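6-phosphofructokinase isozyme 2 (Escherichia coli, PDB 3UMO) catalyses the ATP-dependent phosphorylation of D-fructose 6-phosphate to fructose 1,6-bisphosphate, the first committing step of glycolysis, working as a homodimer of the PfkB carbohydrate kinase family. Local coordinates at residues A[139-142]-A[143-146]; A[270-273]-A[274-278]; A[67-70]-A[71-75]; A[189-192]-A[193-197]; A[174-178]-A[179-183]. One frame throughout, in Å; residues are numbered along the deposited sequence.

Contact 1 (A[139-142]-A[143-146]); sequences SLPP and GVKL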
loop_
_atom_site.group_PDB
_atom_site.type_symbol
_atom_site.label_atom_id
_atom_site.label_comp_id
_atom_site.label_asym_id
_atom_site.label_seq_id
_atom_site.Cartn_x
_atom_site.Cartn_y
_atom_site.Cartn_z
ATOM N N SER A 139 7.815 -4.823 26.238
ATOM C CA SER A 139 7.525 -3.422 26.517
ATOM C C SER A 139 7.087 -3.187 27.962
ATOM O O SER A 139 6.781 -4.133 28.698
ATOM C CB SER A 139 6.433 -2.915 25.570
ATOM O OG SER A 139 5.223 -3.638 25.747
ATOM N N LEU A 140 7.057 -1.916 28.354
ATOM C CA LEU A 140 6.579 -1.514 29.675
ATOM C C LEU A 140 5.130 -1.051 29.566
ATOM O O LEU A 140 4.832 -0.114 28.818
ATOM C CB LEU A 140 7.442 -0.377 30.237
ATOM C CG LEU A 140 7.147 -0.010 31.692
ATOM C CD1 LEU A 140 7.663 -1.099 32.622
ATOM C CD2 LEU A 140 7.742 1.347 32.066
ATOM N N PRO A 141 4.222 -1.706 30.307
ATOM C CA PRO A 141 2.794 -1.384 30.227
ATOM C C PRO A 141 2.478 -0.095 30.966
ATOM O O PRO A 141 3.285 0.334 31.799
ATOM C CB PRO A 141 2.136 -2.572 30.936
ATOM C CG PRO A 141 3.156 -3.000 31.941
ATOM C CD PRO A 141 4.483 -2.811 31.249
ATOM N N PRO A 142 1.323 0.522 30.663
ATOM C CA PRO A 142 0.902 1.726 31.386
ATOM C C PRO A 142 0.745 1.425 32.871
ATOM O O PRO A 142 0.386 0.300 33.231
ATOM C CB PRO A 142 -0.477 2.034 30.789
ATOM C CG PRO A 142 -0.505 1.343 29.475
ATOM C CD PRO A 142 0.350 0.121 29.630
ATOM N N GLY A 143 1.021 2.409 33.722
ATOM C CA GLY A 143 0.813 2.250 35.151
ATOM C C GLY A 143 2.066 1.916 35.938
ATOM O O GLY A 143 2.040 1.883 37.169
ATOM N N VAL A 144 3.168 1.667 35.236
ATOM C CA VAL A 144 4.415 1.305 35.902
ATOM C C VAL A 144 5.493 2.365 35.698
ATOM O O VAL A 144 5.977 2.562 34.584
ATOM C CB VAL A 144 4.951 -0.047 35.400
ATOM C CG1 VAL A 144 6.174 -0.465 36.211
ATOM C CG2 VAL A 144 3.869 -1.115 35.483
ATOM N N LYS A 145 5.863 3.052 36.775
ATOM C CA LYS A 145 6.933 4.040 36.709
ATOM C C LYS A 145 8.266 3.357 36.429
ATOM O O LYS A 145 8.523 2.259 36.924
ATOM C CB LYS A 145 7.015 4.833 38.014
ATOM C CG LYS A 145 5.881 5.817 38.209
ATOM C CD LYS A 145 6.019 6.552 39.535
ATOM C CE LYS A 145 5.145 7.790 39.554
ATOM N NZ LYS A 145 3.787 7.483 39.033
ATOM N N LEU A 146 9.109 4.013 35.637
ATOM C CA LEU A 146 10.406 3.456 35.265
ATOM C C LEU A 146 11.226 3.074 36.493
ATOM O O LEU A 146 11.931 2.065 36.485
ATOM C CB LEU A 146 11.185 4.445 34.401
ATOM C CG LEU A 146 10.594 4.793 33.033
ATOM C CD1 LEU A 146 11.270 6.037 32.477
ATOM C CD2 LEU A 146 10.738 3.627 32.067
HETATM O O HOH W 1 4.573 2.773 32.391
#
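Leu-140 lays its forked end over the far limb of a tight turn, where both methyls meet Val-144. CD1 packs on the side chain, 3.9 Å from Val-144 CG1. CD2 reaches the carbonyl, 3.3 Å from Val-144 O. It also touches Leu-146, with 3.8 Å between the two CD2 atoms. Leu-140 CG stands anti to the backbone N (chi1 -172°), which sends the fork across the mouth of the turn. Val-144 is shared between two neighbours: CG1 serves Leu-140, and CG2 turns the other way to the Pro-141 ring, 4.1 Å from its CG.

The chain reverses through a type II beta turn from Pro-141 to Val-144. Gly-143 has a positive phi (99°), where a side chain would be jammed against Pro-142 O, so the corner is a case of backbone shape dictating glycine. No direct hydrogen bond joins the two limbs. Instead one water bridges them, donating to Pro-141 O at 2.8 Å and to Val-144 O at 2.6 Å, and so serves two carbonyls that both lack a donor from the opposite limb.

Outside the turn, Leu-113 touches both Pro-141 and Val-144, and its backbone is hydrogen-bonded to that of Pro-142. Leu-140 and Leu-146 continue onto helix 169-175 through Ala-171 and Ala-174. This compact proline-glycine turn carries the chain from strand 133-137 to helix 146-158 at the edge of the sugar-phosphate site, to which Ser-139 belongs as a substrate-binding residue: a beta-alpha connection of the ribokinase-like fold.

Contact 2 (A[270-273]-A[274-278]); sequences ASLE and EMVRF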
loop_
_atom_site.group_PDB
_atom_site.type_symbol
_atom_site.label_atom_id
_atom_site.label_comp_id
_atom_site.label_asym_id
_atom_site.label_seq_id
_atom_site.Cartn_x
_atom_site.Cartn_y
_atom_site.Cartn_z
ATOM N N ALA A 270 28.114 -21.298 29.049
ATOM C CA ALA A 270 28.858 -21.408 27.799
ATOM C C ALA A 270 29.727 -20.182 27.526
ATOM O O ALA A 270 29.565 -19.134 28.158
ATOM C CB ALA A 270 27.909 -21.659 26.631
ATOM N N SER A 271 30.651 -20.326 26.580
ATOM C CA SER A 271 31.507 -19.223 26.153
ATOM C C SER A 271 30.668 -18.170 25.433
ATOM O O SER A 271 29.545 -18.452 25.007
ATOM C CB SER A 271 32.597 -19.732 25.209
ATOM O OG SER A 271 32.041 -20.125 23.962
ATOM N N LEU A 272 31.202 -16.959 25.306
ATOM C CA LEU A 272 30.499 -15.902 24.579
ATOM C C LEU A 272 30.235 -16.339 23.140
ATOM O O LEU A 272 29.147 -16.119 22.600
ATOM C CB LEU A 272 31.312 -14.605 24.596
ATOM C CG LEU A 272 30.704 -13.430 23.826
ATOM C CD1 LEU A 272 29.503 -12.861 24.556
ATOM C CD2 LEU A 272 31.741 -12.348 23.578
ATOM N N GLU A 273 31.233 -16.975 22.530
ATOM C CA GLU A 273 31.113 -17.454 21.158
ATOM C C GLU A 273 29.984 -18.466 20.993
ATOM O O GLU A 273 29.157 -18.348 20.087
ATOM C CB GLU A 273 32.434 -18.061 20.684
ATOM C CG GLU A 273 32.323 -18.770 19.350
ATOM C CD GLU A 273 33.641 -18.819 18.610
ATOM O OE1 GLU A 273 34.312 -19.872 18.655
ATOM O OE2 GLU A 273 34.003 -17.801 17.981
ATOM N N GLU A 274 29.948 -19.452 21.883
ATOM C CA GLU A 274 28.940 -20.499 21.816
ATOM C C GLU A 274 27.554 -19.896 22.020
ATOM O O GLU A 274 26.592 -20.263 21.340
ATOM C CB GLU A 274 29.228 -21.565 22.876
ATOM C CG GLU A 274 28.363 -22.803 22.768
ATOM C CD GLU A 274 28.976 -24.003 23.468
ATOM O OE1 GLU A 274 30.223 -24.082 23.532
ATOM O OE2 GLU A 274 28.211 -24.863 23.952
ATOM N N MET A 275 27.471 -18.948 22.951
ATOM C CA MET A 275 26.218 -18.259 23.232
ATOM C C MET A 275 25.696 -17.483 22.018
ATOM O O MET A 275 24.526 -17.605 21.658
ATOM C CB MET A 275 26.397 -17.314 24.422
ATOM C CG MET A 275 25.118 -16.652 24.874
ATOM S SD MET A 275 25.442 -15.403 26.124
ATOM C CE MET A 275 26.277 -14.165 25.147
ATOM N N VAL A 276 26.555 -16.684 21.392
ATOM C CA VAL A 276 26.132 -15.868 20.250
ATOM C C VAL A 276 25.825 -16.742 19.036
ATOM O O VAL A 276 24.851 -16.503 18.312
ATOM C CB VAL A 276 27.171 -14.767 19.903
ATOM C CG1 VAL A 276 26.772 -14.014 18.642
ATOM C CG2 VAL A 276 27.325 -13.790 21.075
ATOM N N ARG A 277 26.639 -17.771 18.825
ATOM C CA ARG A 277 26.388 -18.692 17.725
ATOM C C ARG A 277 25.019 -19.354 17.845
ATOM O O ARG A 277 24.277 -19.418 16.875
ATOM C CB ARG A 277 27.459 -19.776 17.655
ATOM C CG ARG A 277 28.780 -19.313 17.106
ATOM C CD ARG A 277 29.669 -20.525 16.821
ATOM N NE ARG A 277 31.081 -20.191 16.646
ATOM C CZ ARG A 277 31.573 -19.490 15.628
ATOM N NH1 ARG A 277 30.772 -19.023 14.677
ATOM N NH2 ARG A 277 32.876 -19.249 15.564
ATOM N N PHE A 278 24.697 -19.853 19.035
ATOM C CA PHE A 278 23.424 -20.523 19.251
ATOM C C PHE A 278 22.288 -19.513 19.136
ATOM O O PHE A 278 21.220 -19.824 18.604
ATOM C CB PHE A 278 23.404 -21.204 20.621
ATOM C CG PHE A 278 22.329 -22.241 20.768
ATOM C CD1 PHE A 278 22.248 -23.301 19.880
ATOM C CD2 PHE A 278 21.414 -22.174 21.810
ATOM C CE1 PHE A 278 21.263 -24.268 20.014
ATOM C CE2 PHE A 278 20.419 -23.143 21.947
ATOM C CZ PHE A 278 20.347 -24.187 21.049
HETATM O O HOH W 2 31.453 -22.821 26.386
#
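Glu-273 and Arg-277, one helical turn apart, form a salt bridge with OE2 3.0 Å from NH2. The two side chains run side by side and point the same way, but their flat ends are not coplanar: carboxylate and guanidinium planes are 50° apart, and the oxygen approaches the guanidinium obliquely.

At the start of the helix, Ser-271 is the N-cap. Its OG accepts from Glu-274 N at 3.0 Å, a fairly straight bond (162°), and chi1 of 70° swings the hydroxyl between the backbone N and the carbonyl carbon, within reach of that first turn. Backbone bonds from Met-275 onward then take over. Glu-274 directs its carboxylate elsewhere, OE2 making a salt bridge with Lys-265 of helix 254-267, while its CB packs 4.0 Å from Ala-270 CB.

On the inner side Leu-272 CD1 meets Met-275 CE at 3.5 Å, the methionine being bent at its last torsion. CD1 also approaches Val-276 CG2, at 4.2 Å. Leu-272 and Val-276 both rest on Ile-239 of strand 238-241, whereas Met-275 covers Met-262.

The chemistry is thus divided: at the helix start the serine satisfies an amide of the first turn, which has no carbonyl within the helix to bond to, and acidic residues there would probably suit the helix dipole; the outer side carries the ion pair, and the apolar inner side seats the helix against its neighbours.

Contact 3 (A[67-70]-A[71-75]); sequences EHLV and SLLAD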
loop_
_atom_site.group_PDB
_atom_site.type_symbol
_atom_site.label_atom_id
_atom_site.label_comp_id
_atom_site.label_asym_id
_atom_site.label_seq_id
_atom_site.Cartn_x
_atom_site.Cartn_y
_atom_site.Cartn_z
ATOM N N GLU A 67 -7.342 -15.610 30.695
ATOM C CA GLU A 67 -7.583 -17.028 30.944
ATOM C C GLU A 67 -7.176 -17.854 29.728
ATOM O O GLU A 67 -6.590 -18.931 29.860
ATOM C CB GLU A 67 -9.059 -17.294 31.267
ATOM C CG GLU A 67 -9.529 -16.793 32.619
ATOM C CD GLU A 67 -10.978 -17.160 32.894
ATOM O OE1 GLU A 67 -11.779 -16.247 33.187
ATOM O OE2 GLU A 67 -11.315 -18.362 32.816
ATOM N N HIS A 68 -7.492 -17.343 28.543
ATOM C CA HIS A 68 -7.191 -18.062 27.316
ATOM C C HIS A 68 -5.690 -18.094 27.075
ATOM O O HIS A 68 -5.148 -19.103 26.628
ATOM C CB HIS A 68 -7.914 -17.445 26.117
ATOM C CG HIS A 68 -7.998 -18.361 24.937
ATOM N ND1 HIS A 68 -8.492 -19.642 25.029
ATOM C CD2 HIS A 68 -7.638 -18.187 23.643
ATOM C CE1 HIS A 68 -8.441 -20.219 23.841
ATOM N NE2 HIS A 68 -7.926 -19.358 22.983
ATOM N N LEU A 69 -5.026 -16.979 27.368
ATOM C CA LEU A 69 -3.569 -16.905 27.283
ATOM C C LEU A 69 -2.920 -17.988 28.150
ATOM O O LEU A 69 -2.022 -18.712 27.701
ATOM C CB LEU A 69 -3.083 -15.516 27.720
ATOM C CG LEU A 69 -1.568 -15.312 27.843
ATOM C CD1 LEU A 69 -0.896 -15.547 26.504
ATOM C CD2 LEU A 69 -1.245 -13.912 28.355
ATOM N N VAL A 70 -3.391 -18.100 29.389
ATOM C CA VAL A 70 -2.888 -19.100 30.323
ATOM C C VAL A 70 -3.146 -20.512 29.804
ATOM O O VAL A 70 -2.286 -21.393 29.900
ATOM C CB VAL A 70 -3.528 -18.920 31.713
ATOM C CG1 VAL A 70 -3.178 -20.084 32.634
ATOM C CG2 VAL A 70 -3.068 -17.598 32.326
ATOM N N SER A 71 -4.330 -20.713 29.238
ATOM C CA SER A 71 -4.715 -22.020 28.709
ATOM C C SER A 71 -3.870 -22.433 27.505
ATOM O O SER A 71 -3.536 -23.610 27.344
ATOM C CB SER A 71 -6.198 -22.027 28.339
ATOM O OG SER A 71 -6.540 -23.206 27.630
ATOM N N LEU A 72 -3.542 -21.466 26.653
ATOM C CA LEU A 72 -2.723 -21.738 25.479
ATOM C C LEU A 72 -1.333 -22.190 25.892
ATOM O O LEU A 72 -0.765 -23.098 25.286
ATOM C CB LEU A 72 -2.628 -20.503 24.582
ATOM C CG LEU A 72 -3.888 -20.173 23.780
ATOM C CD1 LEU A 72 -3.713 -18.865 23.029
ATOM C CD2 LEU A 72 -4.226 -21.310 22.817
ATOM N N LEU A 73 -0.787 -21.553 26.926
ATOM C CA LEU A 73 0.549 -21.900 27.404
ATOM C C LEU A 73 0.554 -23.274 28.064
ATOM O O LEU A 73 1.531 -24.021 27.952
ATOM C CB LEU A 73 1.087 -20.823 28.352
ATOM C CG LEU A 73 1.420 -19.518 27.626
ATOM C CD1 LEU A 73 1.696 -18.385 28.612
ATOM C CD2 LEU A 73 2.607 -19.723 26.696
ATOM N N ALA A 74 -0.539 -23.604 28.746
ATOM C CA ALA A 74 -0.684 -24.915 29.370
ATOM C C ALA A 74 -0.667 -25.993 28.292
ATOM O O ALA A 74 -0.031 -27.033 28.455
ATOM C CB ALA A 74 -1.974 -24.987 30.170
ATOM N N ASP A 75 -1.372 -25.733 27.192
ATOM C CA ASP A 75 -1.430 -26.664 26.071
ATOM C C ASP A 75 -0.064 -26.821 25.401
ATOM O O ASP A 75 0.220 -27.848 24.781
ATOM C CB ASP A 75 -2.478 -26.209 25.049
ATOM C CG ASP A 75 -3.902 -26.324 25.578
ATOM O OD1 ASP A 75 -4.106 -27.000 26.611
ATOM O OD2 ASP A 75 -4.819 -25.747 24.954
#
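Regular alpha-helical backbone bonds link the two halves of this stretch, from Ser-71 N to Glu-67 O through to Ala-74 N to Val-70 O. The side chain that stands out is Leu-72, which sits over one face of the His-68 imidazole. Its CG lies 4.1 Å above the ring plane, displaced toward the rim, and its methyls divide along that rim, CD1 4.0 Å from His-68 CD2 and CD2 4.2 Å from His-68 NE2. With CG anti to its own carbonyl carbon (chi1 -74°), Leu-72 leans back toward the preceding turn, and CG comes to 3.3 Å from His-68 O.

Phe-35 of strand 34-38 meets the His-68 ring with planes near perpendicular, and it touches Leu-72 too. Replacing Leu-72 by an alanine would probably uncover that face of the imidazole and open a gap beside Phe-35, letting the histidine ring turn more readily.

One position further on, Leu-69 and Leu-73 approach more loosely, their CD1 atoms 4.4 Å apart; both pack on Phe-59 of strand 55-61 and Ile-42 of helix 40-50. Side-chain cohesion within this crossover helix is therefore dispersive, while its polar bonding across the two halves is carried by the backbone.

Contact 4 (A[189-192]-A[193-197]); sequences KELS and ALVNR. With ATP (adenosine-5'-triphosphate), chain I.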
loop_
_atom_site.group_PDB
_atom_site.type_symbol
_atom_site.label_atom_id
_atom_site.label_comp_id
_atom_site.label_asym_id
_atom_site.label_seq_id
_atom_site.Cartn_x
_atom_site.Cartn_y
_atom_site.Cartn_z
ATOM N N LYS A 189 18.509 -0.376 16.483
ATOM C CA LYS A 189 17.730 0.800 16.839
ATOM C C LYS A 189 17.704 0.985 18.353
ATOM O O LYS A 189 17.850 2.100 18.853
ATOM C CB LYS A 189 16.309 0.707 16.278
ATOM C CG LYS A 189 16.217 1.068 14.804
ATOM C CD LYS A 189 14.778 1.282 14.363
ATOM C CE LYS A 189 14.691 1.393 12.848
ATOM N NZ LYS A 189 13.296 1.618 12.385
ATOM N N GLU A 190 17.529 -0.117 19.071
ATOM C CA GLU A 190 17.513 -0.087 20.533
ATOM C C GLU A 190 18.867 0.340 21.119
ATOM O O GLU A 190 18.910 1.055 22.123
ATOM C CB GLU A 190 17.044 -1.440 21.091
ATOM C CG GLU A 190 15.541 -1.700 20.862
ATOM C CD GLU A 190 15.179 -3.177 20.794
ATOM O OE1 GLU A 190 16.075 -4.029 20.978
ATOM O OE2 GLU A 190 13.987 -3.487 20.549
ATOM N N LEU A 191 19.968 -0.086 20.494
ATOM C CA LEU A 191 21.299 0.330 20.945
ATOM C C LEU A 191 21.490 1.829 20.732
ATOM O O LEU A 191 21.978 2.545 21.617
ATOM C CB LEU A 191 22.399 -0.443 20.210
ATOM C CG LEU A 191 23.836 -0.030 20.551
ATOM C CD1 LEU A 191 24.178 -0.308 22.021
ATOM C CD2 LEU A 191 24.817 -0.724 19.619
ATOM N N SER A 192 21.093 2.306 19.557
ATOM C CA SER A 192 21.194 3.729 19.242
ATOM C C SER A 192 20.437 4.578 20.257
ATOM O O SER A 192 20.940 5.607 20.713
ATOM C CB SER A 192 20.663 4.008 17.838
ATOM O OG SER A 192 20.661 5.402 17.582
ATOM N N ALA A 193 19.232 4.151 20.620
ATOM C CA ALA A 193 18.429 4.930 21.565
ATOM C C ALA A 193 19.046 4.891 22.957
ATOM O O ALA A 193 19.041 5.891 23.683
ATOM C CB ALA A 193 16.998 4.426 21.600
ATOM N N LEU A 194 19.586 3.731 23.313
ATOM C CA LEU A 194 20.221 3.530 24.610
ATOM C C LEU A 194 21.430 4.443 24.833
ATOM O O LEU A 194 21.520 5.114 25.865
ATOM C CB LEU A 194 20.620 2.065 24.778
ATOM C CG LEU A 194 21.321 1.713 26.087
ATOM C CD1 LEU A 194 20.469 2.126 27.282
ATOM C CD2 LEU A 194 21.614 0.228 26.131
ATOM N N VAL A 195 22.356 4.475 23.877
ATOM C CA VAL A 195 23.529 5.357 24.002
ATOM C C VAL A 195 23.247 6.789 23.547
ATOM O O VAL A 195 24.109 7.667 23.648
ATOM C CB VAL A 195 24.761 4.825 23.234
ATOM C CG1 VAL A 195 25.212 3.489 23.805
ATOM C CG2 VAL A 195 24.457 4.714 21.745
ATOM N N ASN A 196 22.034 7.012 23.050
ATOM C CA ASN A 196 21.586 8.327 22.596
ATOM C C ASN A 196 22.461 8.979 21.522
ATOM O O ASN A 196 22.845 10.148 21.639
ATOM C CB ASN A 196 21.388 9.287 23.779
ATOM C CG ASN A 196 20.560 10.502 23.406
ATOM O OD1 ASN A 196 19.820 10.485 22.422
ATOM N ND2 ASN A 196 20.688 11.569 24.187
ATOM N N ARG A 197 22.773 8.221 20.475
ATOM C CA ARG A 197 23.425 8.794 19.303
ATOM C C ARG A 197 23.167 7.952 18.062
ATOM O O ARG A 197 22.910 6.743 18.155
ATOM C CB ARG A 197 24.933 9.003 19.533
ATOM C CG ARG A 197 25.720 7.739 19.836
ATOM C CD ARG A 197 27.218 8.018 19.909
ATOM N NE ARG A 197 27.979 6.819 20.254
ATOM C CZ ARG A 197 28.236 6.435 21.500
ATOM N NH1 ARG A 197 27.795 7.159 22.521
ATOM N NH2 ARG A 197 28.938 5.332 21.729
HETATM P PG ATP I . 11.850 -3.484 16.448
HETATM O O1G ATP I . 12.693 -4.713 16.537
HETATM O O2G ATP I . 10.956 -3.464 17.689
HETATM O O3G ATP I . 12.710 -2.244 16.404
HETATM P PB ATP I . 10.968 -4.255 13.866
HETATM O O1B ATP I . 9.559 -4.028 13.168
HETATM O O2B ATP I . 11.286 -5.755 13.931
HETATM O O3B ATP I . 10.829 -3.568 15.296
HETATM P PA ATP I . 11.914 -2.319 12.125
HETATM O O1A ATP I . 10.796 -1.426 12.624
HETATM O O2A ATP I . 13.229 -1.533 12.014
HETATM O O3A ATP I . 12.092 -3.505 13.068
HETATM O "O5'" ATP I . 11.503 -2.852 10.663
HETATM C "C5'" ATP I . 11.608 -4.183 10.320
HETATM C "C4'" ATP I . 11.106 -4.521 8.998
HETATM O "O4'" ATP I . 9.935 -3.710 8.763
HETATM C "C3'" ATP I . 12.071 -4.101 7.977
HETATM O "O3'" ATP I . 12.901 -5.143 7.640
HETATM C "C2'" ATP I . 11.243 -3.691 6.842
HETATM O "O2'" ATP I . 10.958 -4.795 6.092
HETATM C "C1'" ATP I . 10.001 -3.178 7.462
HETATM N N9 ATP I . 9.960 -1.720 7.517
HETATM C C8 ATP I . 10.381 -0.967 8.549
HETATM N N7 ATP I . 10.176 0.333 8.232
HETATM C C5 ATP I . 9.624 0.403 7.004
HETATM C C6 ATP I . 9.202 1.459 6.185
HETATM N N6 ATP I . 9.335 2.887 6.638
HETATM N N1 ATP I . 8.677 1.172 4.978
HETATM C C2 ATP I . 8.554 -0.103 4.561
HETATM N N3 ATP I . 8.944 -1.130 5.326
HETATM C C4 ATP I . 9.481 -0.914 6.537
#
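Ser-192 and Arg-197 make the polar bonds that finish the helix. The serine hydroxyl donates to Arg-197 O at 2.7 Å, from above the carbonyl plane, 44° out of it and off its lone pairs. The serine carbonyl accepts in turn from Arg-197 N at 3.2 Å in the carbonyl plane. With the weak bond from Asn-196 N to Ala-193 O this is a Schellman motif, and Asn-196, with positive phi (56°), is its C-prime residue. A valine in place of Ser-192 would probably leave Arg-197 O without its hydroxyl donor and the chain after the helix less firmly tied back.

Apolar contact is light. Leu-191, which packs on helix 204-214, has CD1 4.3 Å from Val-195 CG1. Val-195 CG2 sits 4.1 Å above the Arg-197 guanidinium, over its centre.

Among charged groups, that guanidinium pairs with Glu-211 of helix 204-214. The ligand contacts lie at the opposite end. Lys-189, part of the site for a second, allosterically inhibiting ATP shared between dimer partners, gives a weak 3.2 Å hydrogen bond from NZ to O2A of ATP, also bound by Lys-27 N of the second subunit. Glu-190, inferred to bind the catalytic magnesium, has its backbone N held by Asn-187 OD1.

A short helix thus combines a cationic nucleotide contact and a carboxylate close to the magnesium site at its start with an exit secured by paired serine bonds.

Contact 5 (A[174-178]-A[179-183]); sequences AALAI and GNIEL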
loop_
_atom_site.group_PDB
_atom_site.type_symbol
_atom_site.label_atom_id
_atom_site.label_comp_id
_atom_site.label_asym_id
_atom_site.label_seq_id
_atom_site.Cartn_x
_atom_site.Cartn_y
_atom_site.Cartn_z
ATOM N N ALA A 174 16.267 2.224 31.919
ATOM C CA ALA A 174 15.925 2.087 33.332
ATOM C C ALA A 174 16.357 0.724 33.857
ATOM O O ALA A 174 16.751 0.585 35.011
ATOM C CB ALA A 174 14.430 2.286 33.541
ATOM N N ALA A 175 16.280 -0.280 32.991
ATOM C CA ALA A 175 16.631 -1.644 33.365
ATOM C C ALA A 175 18.137 -1.786 33.544
ATOM O O ALA A 175 18.604 -2.663 34.268
ATOM C CB ALA A 175 16.120 -2.627 32.314
ATOM N N LEU A 176 18.889 -0.920 32.873
ATOM C CA LEU A 176 20.349 -0.954 32.910
ATOM C C LEU A 176 20.921 0.097 33.855
ATOM O O LEU A 176 22.141 0.248 33.963
ATOM C CB LEU A 176 20.917 -0.725 31.509
ATOM C CG LEU A 176 21.064 -1.923 30.572
ATOM C CD1 LEU A 176 20.797 -1.494 29.146
ATOM C CD2 LEU A 176 22.463 -2.514 30.690
ATOM N N ALA A 177 20.043 0.833 34.525
ATOM C CA ALA A 177 20.481 1.913 35.404
ATOM C C ALA A 177 21.261 1.382 36.607
ATOM O O ALA A 177 22.171 2.042 37.114
ATOM C CB ALA A 177 19.291 2.748 35.857
ATOM N N ILE A 178 20.903 0.181 37.049
ATOM C CA ILE A 178 21.496 -0.411 38.244
ATOM C C ILE A 178 22.852 -1.034 37.948
ATOM O O ILE A 178 23.718 -1.084 38.820
ATOM C CB ILE A 178 20.602 -1.517 38.839
ATOM C CG1 ILE A 178 19.126 -1.224 38.575
ATOM C CG2 ILE A 178 20.879 -1.686 40.327
ATOM C CD1 ILE A 178 18.551 -1.938 37.369
ATOM N N GLY A 179 23.020 -1.527 36.725
ATOM C CA GLY A 179 24.264 -2.155 36.320
ATOM C C GLY A 179 24.358 -3.621 36.696
ATOM O O GLY A 179 23.470 -4.163 37.367
ATOM N N ASN A 180 25.445 -4.254 36.257
ATOM C CA ASN A 180 25.715 -5.665 36.525
ATOM C C ASN A 180 24.684 -6.610 35.921
ATOM O O ASN A 180 24.499 -7.728 36.403
ATOM C CB ASN A 180 25.870 -5.923 38.028
ATOM C CG ASN A 180 27.039 -5.170 38.626
ATOM O OD1 ASN A 180 28.135 -5.156 38.062
ATOM N ND2 ASN A 180 26.812 -4.530 39.769
ATOM N N ILE A 181 24.020 -6.157 34.862
ATOM C CA ILE A 181 23.101 -7.006 34.118
ATOM C C ILE A 181 23.916 -8.113 33.456
ATOM O O ILE A 181 24.963 -7.845 32.876
ATOM C CB ILE A 181 22.366 -6.204 33.025
ATOM C CG1 ILE A 181 21.600 -5.024 33.632
ATOM C CG2 ILE A 181 21.448 -7.103 32.198
ATOM C CD1 ILE A 181 20.575 -5.408 34.677
ATOM N N GLU A 182 23.444 -9.355 33.539
ATOM C CA GLU A 182 24.190 -10.480 32.975
ATOM C C GLU A 182 24.304 -10.396 31.455
ATOM O O GLU A 182 25.356 -10.681 30.880
ATOM C CB GLU A 182 23.536 -11.809 33.367
ATOM C CG GLU A 182 23.655 -12.149 34.845
ATOM C CD GLU A 182 25.010 -12.724 35.215
ATOM O OE1 GLU A 182 25.487 -12.448 36.336
ATOM O OE2 GLU A 182 25.589 -13.463 34.390
ATOM N N LEU A 183 23.211 -10.004 30.813
ATOM C CA LEU A 183 23.150 -9.967 29.362
ATOM C C LEU A 183 22.048 -9.032 28.914
ATOM O O LEU A 183 20.937 -9.078 29.436
ATOM C CB LEU A 183 22.861 -11.365 28.811
ATOM C CG LEU A 183 22.549 -11.499 27.319
ATOM C CD1 LEU A 183 23.760 -11.155 26.476
ATOM C CD2 LEU A 183 22.054 -12.913 27.000
HETATM O O HOH W 3 24.511 -3.659 40.461
#
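Ile-181 meets the end of the preceding helix with its longer branch. Its CB sets the branch out toward 174-178, and CG1, anti to the carbonyl carbon (chi1 -58°), comes 4.0 Å from Leu-176 CD2. At the tip, CD1 presses on the backbone, 3.4 Å from Ala-175 O. That carbonyl, at the end of the helix, past which the chain leaves the helical path, is buried here with no hydrogen-bonding partner. Leu-176 and Ile-181 cross at about a right angle, touching chiefly at CD2 and CG1.

Between them the chain turns at Gly-179, whose phi of 85° would drive a side chain into Ile-178 O, a position that by itself demands glycine. Asn-180 follows, also with positive phi (63°). Its ND2 donates to a water at 2.6 Å, and the same water donates to Ile-178 O at 3.2 Å, linking the residues before and after the glycine. Gly-179 O accepts from Gln-157 NE2 of helix 146-158.

Apolar packing surrounds the side chains: Ala-175 and Ile-181 both lie on Val-165 of strand 162-166, and Ile-178 rests on Ile-153. Glu-182, beyond the bend, forms salt bridges with Lys-219 and Arg-220. Backbone bonds from Glu-182 and Leu-183 to Cys-163 and Val-165 then bring the chain into the sheet, making this the helix-to-strand half of a beta-alpha-beta crossover, from helix 169-175 to strand 183-184 of the parallel sheet in the ribokinase-like fold.

In the fold
From the N terminus, contact 3 comes first, on the helix of the crossover from strand 55-61 to strand 80-84. Contact 1 then closes the loop from strand 133-137 into helix 146-158, contact 5 closes the one from helix 169-175 into strand 183-184, contact 4 ends helix 188-195, and contact 2 starts helix 272-286. All five follow in series; none nests or crosses. In space, contact 5 is the hub: Ala-174 CB meets Leu-146 O of contact 1, Leu-176 packs on Leu-194 of contact 4, and Leu-183 on Met-275 of contact 2. Contact 3 stands apart, its centre about 31 Å from that of contact 5, across the chain's centre.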